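IPT/TIG domain-containing protein BACOVA_02650 (Bacteroides ovatus, PDB 5E7H) binds polysaccharide at the cell surface and probably captures xyloglucan before its import, this chain holding the C-terminal xyloglucan-binding domain and the IPT/TIG domain preceding it. Local coordinates at residues N33-F38 against E81-L86; H67-A72 against T76-E81. All coordinates share one frame; numbering follows the deposited sequence.

After strands 4-8 and 18-24, the chain runs through strand 31-34, whose end and following turn form one side of contact 1. It then passes through the hairpin of strands 68-72 and 75-78, joined along its length by contact 2, and returns at residues 81-86 to close contact 1. The short loop of contact 2 therefore nests inside the much longer one of contact 1. Strands 31-34 and 68-72 are neighbours in one antiparallel sheet of the IPT/TIG domain, with Asn-33 and Asn-35 probably bonded through their backbones to Ser-69 and His-67. The segments of the two contacts meet at Glu-81, where the hairpin gives way to the loop leading to strand 89-91 of the next sheet.

Contact 1: N33-F38 against E81-L86; sequences NINGEF and EIFYPL
In the immunoglobulin-like fold of the IPT/TIG domain, Asn-35, in the bulged turn between strands 31-34 and 38-40, reaches across to Phe-83 in the loop that runs on to strand 89-91. Its ND2 donates to the backbone O of Phe-83 over 3.0 Å, with an N-H...O angle of 151°, approaching from above the carbonyl plane. The same ND2 also bonds Gln-64 O, so two backbone carbonyls fix the rotation of the amide. Its OD1 is thereby turned to the edge of the Phe-83 ring, 3.5 Å from CD2, with amide and ring planes nearly perpendicular. A leucine at this position would probably leave both carbonyls without that donor and loosen the tie between turn and loop. With CG anti to the backbone N (chi1 -167°), the Phe-83 ring swings in toward strands 31-34 and 68-72, where it also touches Ile-68. Tyr-84 lays CD2 over one face of this ring, and its OH bonds Pro-13 O and the sodium ligand Asn-119. From the end of strand 31-34, Ile-34 brings its CG2 methyl obliquely to Phe-83, 3.7 Å from CE2.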
# COMPACT_ATOMS: atom_id res chain seq x y z
N ASN A 33 0.79 -19.91 -8.07
CA ASN A 33 1.62 -19.26 -9.08
C ASN A 33 1.49 -17.75 -8.99
O ASN A 33 0.38 -17.23 -8.93
CB ASN A 33 1.25 -19.72 -10.48
CG ASN A 33 2.06 -19.02 -11.55
OD1 ASN A 33 1.65 -18.01 -12.08
ND2 ASN A 33 3.26 -19.55 -11.84
N ILE A 34 2.63 -17.08 -8.97
CA ILE A 34 2.70 -15.63 -8.92
C ILE A 34 2.97 -15.02 -10.29
O ILE A 34 4.09 -15.14 -10.81
CB ILE A 34 3.79 -15.17 -7.95
CG1 ILE A 34 3.68 -15.85 -6.59
CG2 ILE A 34 3.73 -13.67 -7.78
CD1 ILE A 34 2.33 -15.73 -5.87
N ASN A 35 1.93 -14.44 -10.89
CA ASN A 35 2.03 -13.64 -12.11
C ASN A 35 2.65 -14.38 -13.29
O ASN A 35 3.21 -13.75 -14.18
CB ASN A 35 2.82 -12.34 -11.83
CG ASN A 35 2.05 -11.39 -10.94
OD1 ASN A 35 1.05 -11.77 -10.32
ND2 ASN A 35 2.49 -10.13 -10.88
N GLY A 36 2.48 -15.70 -13.29
CA GLY A 36 3.07 -16.59 -14.30
C GLY A 36 4.59 -16.48 -14.40
O GLY A 36 5.18 -16.78 -15.45
N GLU A 37 5.24 -16.12 -13.30
CA GLU A 37 6.70 -16.01 -13.26
C GLU A 37 7.36 -17.04 -12.37
O GLU A 37 8.42 -17.56 -12.72
CB GLU A 37 7.10 -14.61 -12.80
CG GLU A 37 6.70 -13.57 -13.81
CD GLU A 37 7.18 -12.18 -13.48
OE1 GLU A 37 8.16 -12.03 -12.70
OE2 GLU A 37 6.57 -11.22 -14.00
N PHE A 38 6.76 -17.32 -11.22
CA PHE A 38 7.31 -18.33 -10.31
C PHE A 38 6.22 -18.90 -9.41
O PHE A 38 5.19 -18.27 -9.20
CB PHE A 38 8.44 -17.73 -9.47
CG PHE A 38 8.03 -16.53 -8.64
CD1 PHE A 38 8.13 -15.22 -9.14
CD2 PHE A 38 7.55 -16.69 -7.34
CE1 PHE A 38 7.75 -14.14 -8.39
CE2 PHE A 38 7.17 -15.60 -6.59
CZ PHE A 38 7.27 -14.32 -7.11
N GLU A 81 -7.98 -8.99 -8.58
CA GLU A 81 -7.10 -7.84 -8.56
C GLU A 81 -5.82 -8.10 -9.32
O GLU A 81 -5.28 -9.20 -9.27
CB GLU A 81 -6.68 -7.48 -7.11
CG GLU A 81 -7.77 -7.06 -6.18
CD GLU A 81 -7.20 -6.70 -4.81
OE1 GLU A 81 -6.23 -7.37 -4.36
OE2 GLU A 81 -7.69 -5.74 -4.20
N ILE A 82 -5.28 -7.07 -9.97
CA ILE A 82 -3.96 -7.17 -10.55
C ILE A 82 -2.93 -7.12 -9.43
O ILE A 82 -2.89 -6.17 -8.64
CB ILE A 82 -3.71 -6.06 -11.58
CG1 ILE A 82 -4.65 -6.30 -12.76
CG2 ILE A 82 -2.27 -6.05 -12.03
CD1 ILE A 82 -4.56 -5.26 -13.87
N PHE A 83 -2.12 -8.17 -9.37
CA PHE A 83 -1.01 -8.32 -8.41
C PHE A 83 0.27 -7.68 -8.96
O PHE A 83 0.60 -7.87 -10.12
CB PHE A 83 -0.79 -9.81 -8.10
CG PHE A 83 0.09 -10.05 -6.90
CD1 PHE A 83 -0.34 -9.71 -5.63
CD2 PHE A 83 1.35 -10.63 -7.06
CE1 PHE A 83 0.48 -9.92 -4.52
CE2 PHE A 83 2.17 -10.85 -5.96
CZ PHE A 83 1.73 -10.50 -4.70
N TYR A 84 0.95 -6.90 -8.11
CA TYR A 84 2.15 -6.13 -8.47
C TYR A 84 1.85 -5.23 -9.68
O TYR A 84 2.46 -5.35 -10.76
CB TYR A 84 3.38 -7.04 -8.70
CG TYR A 84 4.31 -7.00 -7.49
CD1 TYR A 84 5.55 -6.36 -7.56
CD2 TYR A 84 3.93 -7.55 -6.26
CE1 TYR A 84 6.38 -6.30 -6.45
CE2 TYR A 84 4.78 -7.50 -5.16
CZ TYR A 84 5.99 -6.87 -5.27
OH TYR A 84 6.82 -6.78 -4.16
N PRO A 85 0.89 -4.30 -9.49
CA PRO A 85 0.54 -3.35 -10.55
C PRO A 85 1.60 -2.27 -10.67
O PRO A 85 1.41 -1.11 -10.28
CB PRO A 85 -0.80 -2.78 -10.06
CG PRO A 85 -0.69 -2.80 -8.61
CD PRO A 85 0.05 -4.10 -8.30
N LEU A 86 2.76 -2.66 -11.19
CA LEU A 86 3.92 -1.78 -11.26
C LEU A 86 3.62 -0.49 -12.02
O LEU A 86 4.15 0.58 -11.66
CB LEU A 86 5.09 -2.53 -11.90
CG LEU A 86 5.60 -3.66 -11.00
CD1 LEU A 86 6.36 -4.66 -11.87
CD2 LEU A 86 6.46 -3.13 -9.86

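Contact 2: H67-A72 against T76-E81; sequences HISVTA and TVESAE
The carbonyl oxygen of Ile-68 is gripped from two positions on the facing segment: Ser-79 N donates to it at 2.8 Å in a nearly straight bond (168°), and Glu-78 adds a CA-H...O contact. Ser-79 also turns back with its side chain. With OG set between its own backbone N and carbonyl carbon (chi1 66°), the hydroxyl receives the N-H of Ile-68 at 3.1 Å from that nitrogen, so both backbone polar groups of Ile-68 are engaged by one serine. This is the beta hairpin of strands 68-72 and 75-78, the latter an outermost strand of a four-stranded antiparallel sheet in the IPT/TIG domain. At its hydrogen-bonded pair, Val-70 N meets Val-77 O at 2.8 Å and Val-77 N returns to Val-70 O. These valines share the face on which Val-77 packs against Pro-3 and Val-5, bridging to strand 4-8 of the other sheet. On the reverse face, the hydroxyls of Thr-71 and Thr-76 share a hydrogen bond, OG1 to OG1 at 2.9 Å. Farther along, the extended Glu-78 presses CG to within 3.3 Å of His-67 CB and carries OE1 over one face of the imidazole, toward its rim, with the carboxylate and ring planes 18° apart. His-67 ND1 makes a weak, bent hydrogen bond to Glu-81 O, 3.0 Å away, while CE1 turns the ring edge to Ala-80 O at 3.3 Å.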
# COMPACT_ATOMS: atom_id res chain seq x y z
N HIS A 67 -1.59 -11.96 -12.12
CA HIS A 67 -2.51 -12.42 -11.09
C HIS A 67 -1.92 -13.61 -10.36
O HIS A 67 -1.05 -14.30 -10.88
CB HIS A 67 -3.85 -12.81 -11.71
CG HIS A 67 -4.50 -11.69 -12.45
ND1 HIS A 67 -5.32 -10.78 -11.84
CD2 HIS A 67 -4.41 -11.31 -13.75
CE1 HIS A 67 -5.73 -9.89 -12.73
NE2 HIS A 67 -5.19 -10.19 -13.89
N ILE A 68 -2.41 -13.84 -9.15
CA ILE A 68 -2.10 -15.07 -8.42
C ILE A 68 -3.09 -16.16 -8.78
O ILE A 68 -4.30 -15.94 -8.80
CB ILE A 68 -2.12 -14.83 -6.90
CG1 ILE A 68 -1.12 -13.72 -6.50
CG2 ILE A 68 -1.83 -16.13 -6.15
CD1 ILE A 68 -1.20 -13.33 -5.06
N SER A 69 -2.57 -17.34 -9.13
CA SER A 69 -3.39 -18.52 -9.41
C SER A 69 -3.20 -19.57 -8.32
O SER A 69 -2.07 -19.93 -8.01
CB SER A 69 -3.03 -19.12 -10.78
OG SER A 69 -3.30 -18.20 -11.81
N VAL A 70 -4.31 -20.05 -7.77
CA VAL A 70 -4.30 -21.08 -6.73
C VAL A 70 -4.94 -22.34 -7.27
O VAL A 70 -6.09 -22.31 -7.72
CB VAL A 70 -5.04 -20.61 -5.46
CG1 VAL A 70 -5.04 -21.72 -4.39
CG2 VAL A 70 -4.43 -19.33 -4.92
N THR A 71 -4.20 -23.45 -7.25
CA THR A 71 -4.75 -24.74 -7.64
C THR A 71 -5.04 -25.56 -6.40
O THR A 71 -4.16 -25.73 -5.55
CB THR A 71 -3.81 -25.52 -8.57
OG1 THR A 71 -3.56 -24.77 -9.75
CG2 THR A 71 -4.43 -26.87 -8.97
N ALA A 72 -6.27 -26.04 -6.29
CA ALA A 72 -6.69 -26.89 -5.19
C ALA A 72 -7.34 -28.13 -5.79
O ALA A 72 -7.42 -28.25 -7.01
CB ALA A 72 -7.65 -26.17 -4.26
N THR A 76 -8.70 -24.66 -10.25
CA THR A 76 -7.82 -23.49 -10.20
C THR A 76 -8.62 -22.21 -10.25
O THR A 76 -9.60 -22.10 -11.00
CB THR A 76 -6.80 -23.51 -11.34
OG1 THR A 76 -6.00 -24.69 -11.24
CG2 THR A 76 -5.88 -22.29 -11.30
N VAL A 77 -8.20 -21.25 -9.44
CA VAL A 77 -8.83 -19.93 -9.40
C VAL A 77 -7.75 -18.86 -9.44
O VAL A 77 -6.67 -19.02 -8.88
CB VAL A 77 -9.72 -19.77 -8.15
CG1 VAL A 77 -8.90 -19.85 -6.88
CG2 VAL A 77 -10.51 -18.46 -8.21
N GLU A 78 -8.07 -17.76 -10.12
CA GLU A 78 -7.19 -16.62 -10.27
C GLU A 78 -7.72 -15.45 -9.45
O GLU A 78 -8.91 -15.18 -9.46
CB GLU A 78 -7.10 -16.27 -11.76
CG GLU A 78 -6.10 -15.22 -12.15
CD GLU A 78 -6.12 -14.95 -13.65
OE1 GLU A 78 -7.03 -14.22 -14.12
OE2 GLU A 78 -5.25 -15.48 -14.36
N SER A 79 -6.84 -14.77 -8.72
CA SER A 79 -7.22 -13.55 -8.00
C SER A 79 -7.68 -12.49 -9.02
O SER A 79 -7.11 -12.38 -10.10
CB SER A 79 -6.05 -13.04 -7.14
OG SER A 79 -4.95 -12.60 -7.93
N ALA A 80 -8.72 -11.75 -8.67
CA ALA A 80 -9.31 -10.77 -9.59
C ALA A 80 -8.48 -9.49 -9.71
O ALA A 80 -8.31 -8.97 -10.82
CB ALA A 80 -10.73 -10.44 -9.16
N GLU A 81 -7.98 -8.99 -8.58
CA GLU A 81 -7.10 -7.84 -8.56
C GLU A 81 -5.82 -8.10 -9.32
O GLU A 81 -5.28 -9.20 -9.27
CB GLU A 81 -6.68 -7.48 -7.11
CG GLU A 81 -7.77 -7.06 -6.18
CD GLU A 81 -7.20 -6.70 -4.81
OE1 GLU A 81 -6.23 -7.37 -4.36
OE2 GLU A 81 -7.69 -5.74 -4.20